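Local coordinates for protein salt-tolerant glutaminase (PDB 3AGD) that probably catalyses the hydrolysis of L-glutamine to L-glutamate and ammonium, as a salt-tolerant member of the glutaminase family, at residues N114-L118 and R166-A171; L118-Q122 and V179-S183. One frame throughout, in Å; residues are numbered along the deposited sequence.

Contact 1. Residues N114-L118 and R166-A171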
loop_
_atom_site.group_PDB
_atom_site.type_symbol
_atom_site.label_atom_id
_atom_site.label_comp_id
_atom_site.label_asym_id
_atom_site.label_seq_id
_atom_site.Cartn_x
_atom_site.Cartn_y
_atom_site.Cartn_z
ATOM N N ASN A 114 -14.330 9.432 18.048
ATOM C CA ASN A 114 -15.182 8.993 19.145
ATOM C C ASN A 114 -16.605 8.647 18.727
ATOM O O ASN A 114 -17.071 7.539 18.973
ATOM C CB ASN A 114 -15.196 10.059 20.241
ATOM C CG ASN A 114 -13.880 10.131 20.990
ATOM O OD1 ASN A 114 -12.842 9.694 20.483
ATOM N ND2 ASN A 114 -13.911 10.688 22.196
ATOM N N ALA A 115 -17.289 9.591 18.090
ATOM C CA ALA A 115 -18.668 9.375 17.650
ATOM C C ALA A 115 -18.815 8.074 16.861
ATOM O O ALA A 115 -19.767 7.320 17.061
ATOM C CB ALA A 115 -19.135 10.559 16.807
ATOM N N GLY A 116 -17.878 7.812 15.960
ATOM C CA GLY A 116 -17.950 6.583 15.190
ATOM C C GLY A 116 -17.580 5.383 16.047
ATOM O O GLY A 116 -18.074 4.273 15.828
ATOM N N ALA A 117 -16.704 5.604 17.025
ATOM C CA ALA A 117 -16.264 4.534 17.916
ATOM C C ALA A 117 -17.400 4.101 18.840
ATOM O O ALA A 117 -17.490 2.932 19.220
ATOM C CB ALA A 117 -15.055 4.995 18.734
ATOM N N LEU A 118 -18.263 5.050 19.197
ATOM C CA LEU A 118 -19.408 4.763 20.050
ATOM C C LEU A 118 -20.406 3.959 19.222
ATOM O O LEU A 118 -21.030 3.022 19.720
ATOM C CB LEU A 118 -20.053 6.069 20.540
ATOM C CG LEU A 118 -19.237 6.905 21.538
ATOM C CD1 LEU A 118 -19.814 8.309 21.630
ATOM C CD2 LEU A 118 -19.236 6.232 22.911
ATOM N N ARG A 166 -18.356 15.054 27.377
ATOM C CA ARG A 166 -18.233 15.189 25.930
ATOM C C ARG A 166 -18.684 13.926 25.205
ATOM O O ARG A 166 -19.454 14.003 24.245
ATOM C CB ARG A 166 -16.799 15.550 25.509
ATOM C CG ARG A 166 -16.649 15.654 23.983
ATOM C CD ARG A 166 -15.388 16.383 23.533
ATOM N NE ARG A 166 -15.330 16.487 22.074
ATOM C CZ ARG A 166 -15.077 15.471 21.248
ATOM N NH1 ARG A 166 -14.841 14.254 21.727
ATOM N NH2 ARG A 166 -15.084 15.663 19.933
ATOM N N ASN A 167 -18.220 12.761 25.648
ATOM C CA ASN A 167 -18.632 11.524 24.984
ATOM C C ASN A 167 -20.119 11.240 25.190
ATOM O O ASN A 167 -20.775 10.660 24.316
ATOM C CB ASN A 167 -17.790 10.333 25.459
ATOM C CG ASN A 167 -16.432 10.284 24.783
ATOM O OD1 ASN A 167 -16.311 10.594 23.596
ATOM N ND2 ASN A 167 -15.411 9.884 25.525
ATOM N N LEU A 168 -20.643 11.638 26.348
ATOM C CA LEU A 168 -22.065 11.466 26.645
ATOM C C LEU A 168 -22.840 12.379 25.688
ATOM O O LEU A 168 -23.925 12.041 25.223
ATOM C CB LEU A 168 -22.352 11.850 28.099
ATOM C CG LEU A 168 -21.932 10.825 29.161
ATOM C CD1 LEU A 168 -21.892 11.468 30.559
ATOM C CD2 LEU A 168 -22.903 9.663 29.125
ATOM N N SER A 169 -22.264 13.538 25.387
ATOM C CA SER A 169 -22.891 14.474 24.461
ATOM C C SER A 169 -22.985 13.824 23.086
ATOM O O SER A 169 -24.037 13.845 22.448
ATOM C CB SER A 169 -22.067 15.751 24.354
ATOM O OG SER A 169 -22.531 16.539 23.276
ATOM N N LEU A 170 -21.877 13.246 22.631
ATOM C CA LEU A 170 -21.855 12.586 21.333
ATOM C C LEU A 170 -22.867 11.440 21.321
ATOM O O LEU A 170 -23.643 11.294 20.377
ATOM C CB LEU A 170 -20.452 12.057 21.030
ATOM C CG LEU A 170 -19.328 13.108 20.964
ATOM C CD1 LEU A 170 -17.996 12.420 20.683
ATOM C CD2 LEU A 170 -19.637 14.139 19.872
ATOM N N ALA A 171 -22.866 10.639 22.380
ATOM C CA ALA A 171 -23.792 9.519 22.481
ATOM C C ALA A 171 -25.245 9.982 22.386
ATOM O O ALA A 171 -26.048 9.378 21.670
ATOM C CB ALA A 171 -23.563 8.762 23.786
HETATM O O HOH W 1 -12.131 9.377 24.431
#
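Leu118 and Leu170 show how segments 114-118 and 166-171, whose axes cross at -63°, can fit by bumps and hollows on one side and by hydrogen bonding on the other. The CD1 methyl of Leu118, the first bump, drops into a hollow on helix 165-176 lined by Leu170 CB, 3.8 Å from that methyl, the Asn167 carbonyl oxygen and Ala171. The reverse bump is Leu170 CD1, which fills the hollow between Asn114 CB, 3.7 Å from it, and the start of Ala115. The two leucine side chains pass roughly at right angles, and the small alanines let each tip reach the other backbone.

At the first turn of helix 114-123 the contact becomes polar. Asn114, its CG beside the backbone N (chi1 -71°), reaches across to give an N-H from ND2 to Asn167 OD1 at 2.8 Å. The donor sits in the carbonyl plane on a lone pair, but the bond is bent, its acceptor tilted from the donor's own amide plane, and the two amides are twisted 40° apart. Arg166 brings its guanidinium edge near Asn114 ND2, its charge paired with Glu94. Lys67 bonds Asn114 OD1, so the Asn114 amide is held at both ends, which should restrain its rotation and identify which end is oxygen. Both asparagines contact L-glutamate when it is bound, though none is bound here; the bond probably helps preset the two amides for it.

Contact 2. Residues L118-Q122 and V179-S183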
loop_
_atom_site.group_PDB
_atom_site.type_symbol
_atom_site.label_atom_id
_atom_site.label_comp_id
_atom_site.label_asym_id
_atom_site.label_seq_id
_atom_site.Cartn_x
_atom_site.Cartn_y
_atom_site.Cartn_z
ATOM N N LEU A 118 -18.263 5.050 19.197
ATOM C CA LEU A 118 -19.408 4.763 20.050
ATOM C C LEU A 118 -20.406 3.959 19.222
ATOM O O LEU A 118 -21.030 3.022 19.720
ATOM C CB LEU A 118 -20.053 6.069 20.540
ATOM C CG LEU A 118 -19.237 6.905 21.538
ATOM C CD1 LEU A 118 -19.814 8.309 21.630
ATOM C CD2 LEU A 118 -19.236 6.232 22.911
ATOM N N ALA A 119 -20.544 4.324 17.950
ATOM C CA ALA A 119 -21.458 3.625 17.051
ATOM C C ALA A 119 -20.983 2.190 16.852
ATOM O O ALA A 119 -21.793 1.269 16.761
ATOM C CB ALA A 119 -21.533 4.345 15.703
ATOM N N VAL A 120 -19.665 2.010 16.782
ATOM C CA VAL A 120 -19.068 0.687 16.609
ATOM C C VAL A 120 -19.318 -0.210 17.827
ATOM O O VAL A 120 -19.678 -1.376 17.684
ATOM C CB VAL A 120 -17.539 0.794 16.381
ATOM C CG1 VAL A 120 -16.869 -0.557 16.632
ATOM C CG2 VAL A 120 -17.259 1.262 14.952
ATOM N N HIS A 121 -19.131 0.332 19.025
ATOM C CA HIS A 121 -19.338 -0.451 20.236
ATOM C C HIS A 121 -20.787 -0.932 20.334
ATOM O O HIS A 121 -21.048 -2.056 20.756
ATOM C CB HIS A 121 -18.963 0.373 21.470
ATOM C CG HIS A 121 -18.720 -0.457 22.691
ATOM N ND1 HIS A 121 -19.740 -1.044 23.410
ATOM C CD2 HIS A 121 -17.569 -0.845 23.288
ATOM C CE1 HIS A 121 -19.226 -1.759 24.396
ATOM N NE2 HIS A 121 -17.910 -1.655 24.342
ATOM N N GLN A 122 -21.715 -0.073 19.918
ATOM C CA GLN A 122 -23.145 -0.368 19.929
ATOM C C GLN A 122 -23.512 -1.510 18.976
ATOM O O GLN A 122 -24.545 -2.152 19.145
ATOM C CB GLN A 122 -23.935 0.903 19.550
ATOM C CG GLN A 122 -25.402 0.673 19.135
ATOM C CD GLN A 122 -26.358 0.543 20.312
ATOM O OE1 GLN A 122 -26.844 1.540 20.849
ATOM N NE2 GLN A 122 -26.625 -0.690 20.720
ATOM N N VAL A 179 -28.620 6.503 15.453
ATOM C CA VAL A 179 -27.377 5.754 15.294
ATOM C C VAL A 179 -27.165 4.826 16.489
ATOM O O VAL A 179 -26.577 3.755 16.353
ATOM C CB VAL A 179 -26.169 6.701 15.145
ATOM C CG1 VAL A 179 -24.868 5.903 15.098
ATOM C CG2 VAL A 179 -26.323 7.520 13.874
ATOM N N LEU A 180 -27.644 5.249 17.657
ATOM C CA LEU A 180 -27.540 4.449 18.874
ATOM C C LEU A 180 -28.949 4.112 19.347
ATOM O O LEU A 180 -29.857 4.938 19.249
ATOM C CB LEU A 180 -26.820 5.221 19.978
ATOM C CG LEU A 180 -25.350 5.576 19.773
ATOM C CD1 LEU A 180 -24.813 6.227 21.039
ATOM C CD2 LEU A 180 -24.560 4.327 19.449
ATOM N N GLN A 181 -29.131 2.905 19.871
ATOM C CA GLN A 181 -30.442 2.488 20.345
ATOM C C GLN A 181 -30.512 2.475 21.868
ATOM O O GLN A 181 -31.500 2.916 22.452
ATOM C CB GLN A 181 -30.785 1.105 19.784
ATOM C CG GLN A 181 -30.872 1.056 18.258
ATOM C CD GLN A 181 -29.540 1.348 17.571
ATOM O OE1 GLN A 181 -29.404 2.334 16.839
ATOM N NE2 GLN A 181 -28.554 0.487 17.798
ATOM N N ASP A 182 -29.460 1.974 22.509
ATOM C CA ASP A 182 -29.421 1.923 23.964
ATOM C C ASP A 182 -29.065 3.288 24.545
ATOM O O ASP A 182 -28.764 4.222 23.805
ATOM C CB ASP A 182 -28.441 0.845 24.412
ATOM C CG ASP A 182 -28.866 -0.536 23.941
ATOM O OD1 ASP A 182 -28.108 -1.185 23.189
ATOM O OD2 ASP A 182 -29.977 -0.968 24.314
ATOM N N SER A 183 -29.106 3.415 25.867
ATOM C CA SER A 183 -28.825 4.702 26.494
ATOM C C SER A 183 -27.418 5.211 26.245
ATOM O O SER A 183 -26.488 4.436 26.015
ATOM C CB SER A 183 -29.071 4.635 28.003
ATOM O OG SER A 183 -28.089 3.841 28.640
HETATM O O HOH W 2 -24.524 1.690 15.761
#
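Gln122 lays its side chain against the backbone of the 179-183 loop, an example of one amide using both its ends, OE1 for two backbone N-H groups and NE2 for a carboxylate. OE1 accepts from Gln181 N at 2.8 Å, from well above the carbonyl plane, and from Asp182 N at 3.1 Å, tilted 18° from it. NE2 completes the grip with a nearly straight bond (168°) to Asp182 OD1, 2.9 Å away, from the anti side, well out of the carboxylate plane though within that of the Gln122 amide. The chain starts with CG anti to the backbone N and bends at chi2 (82°), turning the amide along the loop.

Beside this polar centre, toward Ala119, lies an apolar patch. Leu180 CD2 packs 3.5 Å from Gln122 CB, at the base of that side chain, and Ala119 CB meets Val179 CG1 at 3.7 Å. A water bridges the carbonyl oxygens of Ala119 and Val179, donating to each.

Further out, Ser183 OG caps Glu186 N at the start of helix 184-195, whose Ile187 touches both Leu118 and Gln122. Leu180 leans on Ala171, Leu174 and Arg175 of helix 165-176. The loop thus meets both helices, while Gln122 ties it to helix 114-123.

Both contacts are largely buried, each with a single exposed residue at its margin, and both draw on helix 114-123, with Leu118 common to the two. Contact 1 uses the helix's first turn against helix 165-176; contact 2 uses the following turn against the loop that continues from that helix into 184-195. Their centres are 9 Å apart, and Ala171 O packs on Leu180 CD1 where they meet. The chemistry shifts with place: in contact 1 the polar link joins two glutamate-binding side-chain amides, whereas farther along it runs mainly from one side chain to loop backbone. Leucine packing is common to both.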